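Putative outer membrane lipoprotein (Salmonella typhimurium LT2, PDB 2RD1) is of unknown function but is probably a lipid-anchored outer-membrane lipoprotein, represented here by its small all-beta DUF903 domain of the SH3 clan. Local coordinates at residues T3-M7 against V16-P21. Residue numbers count along the deposited sequence, not the author numbering.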
ATOM      1  N   THR A   3       9.744   2.075  -5.903  1.00 47.60           N
ATOM      2  CA  THR A   3      10.318   1.379  -4.714  1.00 48.25           C
ATOM      3  C   THR A   3       9.399   1.588  -3.515  1.00 46.63           C
ATOM      4  O   THR A   3       9.232   0.700  -2.677  1.00 49.55           O
ATOM      5  CB  THR A   3      11.717   1.927  -4.345  1.00 53.10           C
ATOM      6  OG1 THR A   3      12.380   2.401  -5.523  1.00 55.14           O
ATOM      7  CG2 THR A   3      12.562   0.833  -3.712  1.00 53.34           C
ATOM      8  N   ASN A   4       8.809   2.773  -3.428  1.00 32.58           N
ATOM      9  CA  ASN A   4       7.901   3.084  -2.332  1.00 29.26           C
ATOM     10  C   ASN A   4       6.531   3.473  -2.845  1.00 27.58           C
ATOM     11  O   ASN A   4       6.397   4.177  -3.844  1.00 28.23           O
ATOM     12  CB  ASN A   4       8.448   4.230  -1.482  1.00 29.26           C
ATOM     13  CG  ASN A   4       9.437   3.764  -0.429  1.00 29.28           C
ATOM     14  OD1 ASN A   4      10.251   4.549   0.057  1.00 27.87           O
ATOM     15  ND2 ASN A   4       9.362   2.493  -0.059  1.00 30.75           N
ATOM     16  N   TYR A   5       5.512   2.991  -2.153  1.00 25.88           N
ATOM     17  CA  TYR A   5       4.140   3.302  -2.488  1.00 23.80           C
ATOM     18  C   TYR A   5       3.529   3.750  -1.186  1.00 24.08           C
ATOM     19  O   TYR A   5       3.969   3.329  -0.111  1.00 22.32           O
ATOM     20  CB  TYR A   5       3.385   2.071  -2.985  1.00 26.54           C
ATOM     21  CG  TYR A   5       3.467   1.839  -4.479  1.00 26.48           C
ATOM     22  CD1 TYR A   5       4.648   1.422  -5.078  1.00 27.71           C
ATOM     23  CD2 TYR A   5       2.354   2.031  -5.288  1.00 27.15           C
ATOM     24  CE1 TYR A   5       4.719   1.196  -6.458  1.00 27.57           C
ATOM     25  CE2 TYR A   5       2.409   1.810  -6.662  1.00 29.69           C
ATOM     26  CZ  TYR A   5       3.596   1.393  -7.241  1.00 30.85           C
ATOM     27  OH  TYR A   5       3.641   1.171  -8.600  1.00 34.89           O
ATOM     28  N   VAL A   6       2.541   4.632  -1.282  1.00 22.99           N
ATOM     29  CA  VAL A   6       1.849   5.119  -0.108  1.00 21.07           C
ATOM     30  C   VAL A   6       0.412   4.656  -0.221  1.00 21.83           C
ATOM     31  O   VAL A   6      -0.288   4.947  -1.196  1.00 19.51           O
ATOM     32  CB  VAL A   6       1.887   6.648  -0.010  1.00 20.55           C
ATOM     33  CG1 VAL A   6       1.017   7.113   1.153  1.00 17.44           C
ATOM     34  CG2 VAL A   6       3.317   7.106   0.171  1.00 18.96           C
HETATM   35  N   MSE A   7      -0.003   3.914   0.794  1.00 23.56           N
HETATM   36  CA  MSE A   7      -1.334   3.353   0.882  1.00 25.71           C
HETATM   37  C   MSE A   7      -2.174   4.152   1.863  1.00 24.49           C
HETATM   38  O   MSE A   7      -1.734   4.441   2.972  1.00 24.81           O
HETATM   39  CB  MSE A   7      -1.230   1.907   1.364  1.00 40.01           C
HETATM   40  CG  MSE A   7      -2.552   1.204   1.597  1.00 48.09           C
HETATM   41 SE   MSE A   7      -2.272  -0.557   2.374  1.00 63.29          SE
HETATM   42  CE  MSE A   7      -1.878  -1.533   0.761  1.00 54.96           C
ATOM     43  N   VAL A  16       3.386   3.554   4.372  1.00 24.91           N
ATOM     44  CA  VAL A  16       4.369   3.492   3.293  1.00 24.65           C
ATOM     45  C   VAL A  16       4.763   2.031   3.069  1.00 26.32           C
ATOM     46  O   VAL A  16       4.967   1.293   4.024  1.00 26.96           O
ATOM     47  CB  VAL A  16       5.641   4.300   3.650  1.00 19.70           C
ATOM     48  CG1 VAL A  16       6.657   4.199   2.535  1.00 14.89           C
ATOM     49  CG2 VAL A  16       5.276   5.750   3.927  1.00 17.21           C
ATOM     50  N   THR A  17       4.872   1.608   1.816  1.00 21.01           N
ATOM     51  CA  THR A  17       5.247   0.229   1.547  1.00 22.99           C
ATOM     52  C   THR A  17       6.510   0.141   0.700  1.00 23.67           C
ATOM     53  O   THR A  17       6.942   1.120   0.096  1.00 22.81           O
ATOM     54  CB  THR A  17       4.120  -0.537   0.803  1.00 34.24           C
ATOM     55  OG1 THR A  17       4.005  -0.032  -0.533  1.00 33.73           O
ATOM     56  CG2 THR A  17       2.777  -0.382   1.528  1.00 32.46           C
ATOM     57  N   GLN A  18       7.103  -1.047   0.676  1.00 31.67           N
ATOM     58  CA  GLN A  18       8.300  -1.300  -0.112  1.00 32.81           C
ATOM     59  C   GLN A  18       7.774  -2.100  -1.289  1.00 33.68           C
ATOM     60  O   GLN A  18       7.284  -3.223  -1.118  1.00 34.31           O
ATOM     61  CB  GLN A  18       9.307  -2.135   0.688  1.00 42.48           C
ATOM     62  CG  GLN A  18       9.699  -1.546   2.045  1.00 43.77           C
ATOM     63  CD  GLN A  18      10.783  -2.358   2.756  1.00 46.67           C
ATOM     64  OE1 GLN A  18      10.680  -3.578   2.886  1.00 48.53           O
ATOM     65  NE2 GLN A  18      11.822  -1.677   3.224  1.00 47.18           N
ATOM     66  N   GLY A  19       7.842  -1.514  -2.478  1.00 31.47           N
ATOM     67  CA  GLY A  19       7.331  -2.191  -3.657  1.00 32.83           C
ATOM     68  C   GLY A  19       5.825  -2.008  -3.759  1.00 32.50           C
ATOM     69  O   GLY A  19       5.181  -1.621  -2.785  1.00 30.31           O
ATOM     70  N   LYS A  20       5.261  -2.283  -4.932  1.00 34.73           N
ATOM     71  CA  LYS A  20       3.823  -2.141  -5.149  1.00 34.75           C
ATOM     72  C   LYS A  20       3.033  -3.293  -4.539  1.00 34.42           C
ATOM     73  O   LYS A  20       3.298  -4.456  -4.828  1.00 34.70           O
ATOM     74  CB  LYS A  20       3.519  -2.066  -6.650  1.00 41.96           C
ATOM     75  CG  LYS A  20       2.026  -1.993  -6.986  1.00 44.19           C
ATOM     76  CD  LYS A  20       1.775  -1.943  -8.501  1.00 44.85           C
ATOM     77  CE  LYS A  20       0.298  -1.651  -8.794  1.00 46.03           C
ATOM     78  NZ  LYS A  20       0.001  -1.547 -10.254  1.00 45.88           N
ATOM     79  N   PRO A  21       2.046  -2.981  -3.687  1.00 30.73           N
ATOM     80  CA  PRO A  21       1.229  -4.019  -3.055  1.00 32.73           C
ATOM     81  C   PRO A  21       0.519  -4.861  -4.109  1.00 35.54           C
ATOM     82  O   PRO A  21       0.215  -4.372  -5.196  1.00 36.67           O
ATOM     83  CB  PRO A  21       0.264  -3.213  -2.187  1.00 27.78           C
ATOM     84  CG  PRO A  21       1.094  -2.022  -1.799  1.00 26.68           C
ATOM     85  CD  PRO A  21       1.730  -1.656  -3.124  1.00 26.65           C
TER
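Two short backbone hydrogen bonds run from 16-21 to 3-7: G19 N to T3 O (2.6 Å, N-H...O angle 167°) and T17 N to Y5 O (2.7 Å, 165°). The return bond, Y5 N to T17 O, is longer at 3.3 Å, and T17 O also accepts a hydrogen bond from N4 ND2 at 2.8 Å with a more bent angle of 135°. Y5 and T17 thus form a hydrogen-bonded antiparallel pair between non-hydrogen-bonded N4–Q18 and V6–V16, the register of the beta hairpin formed by the consecutive strands 4-9 and 14-18. The axes of 4-7 and 16-18 approach to 4.6 Å, their directions 144° apart; strand 47-52 flanks 4-9 on the other side, completing a three-stranded sheet of this SH3-clan domain. Beyond Q18 the chain turns back so that K20 lies over one face of the Y5 ring: T17 OG1 donates to G19 O (3.0 Å), and K20 CB sits 3.8 Å from the Y5 ring centroid, 25° off its normal, a CH-pi contact. P21 packs alongside, its CD 4.1 Å from Y5 CB and its CG 4.0 Å from CE of selenomethionine M7; M7 and P21 both also touch L50.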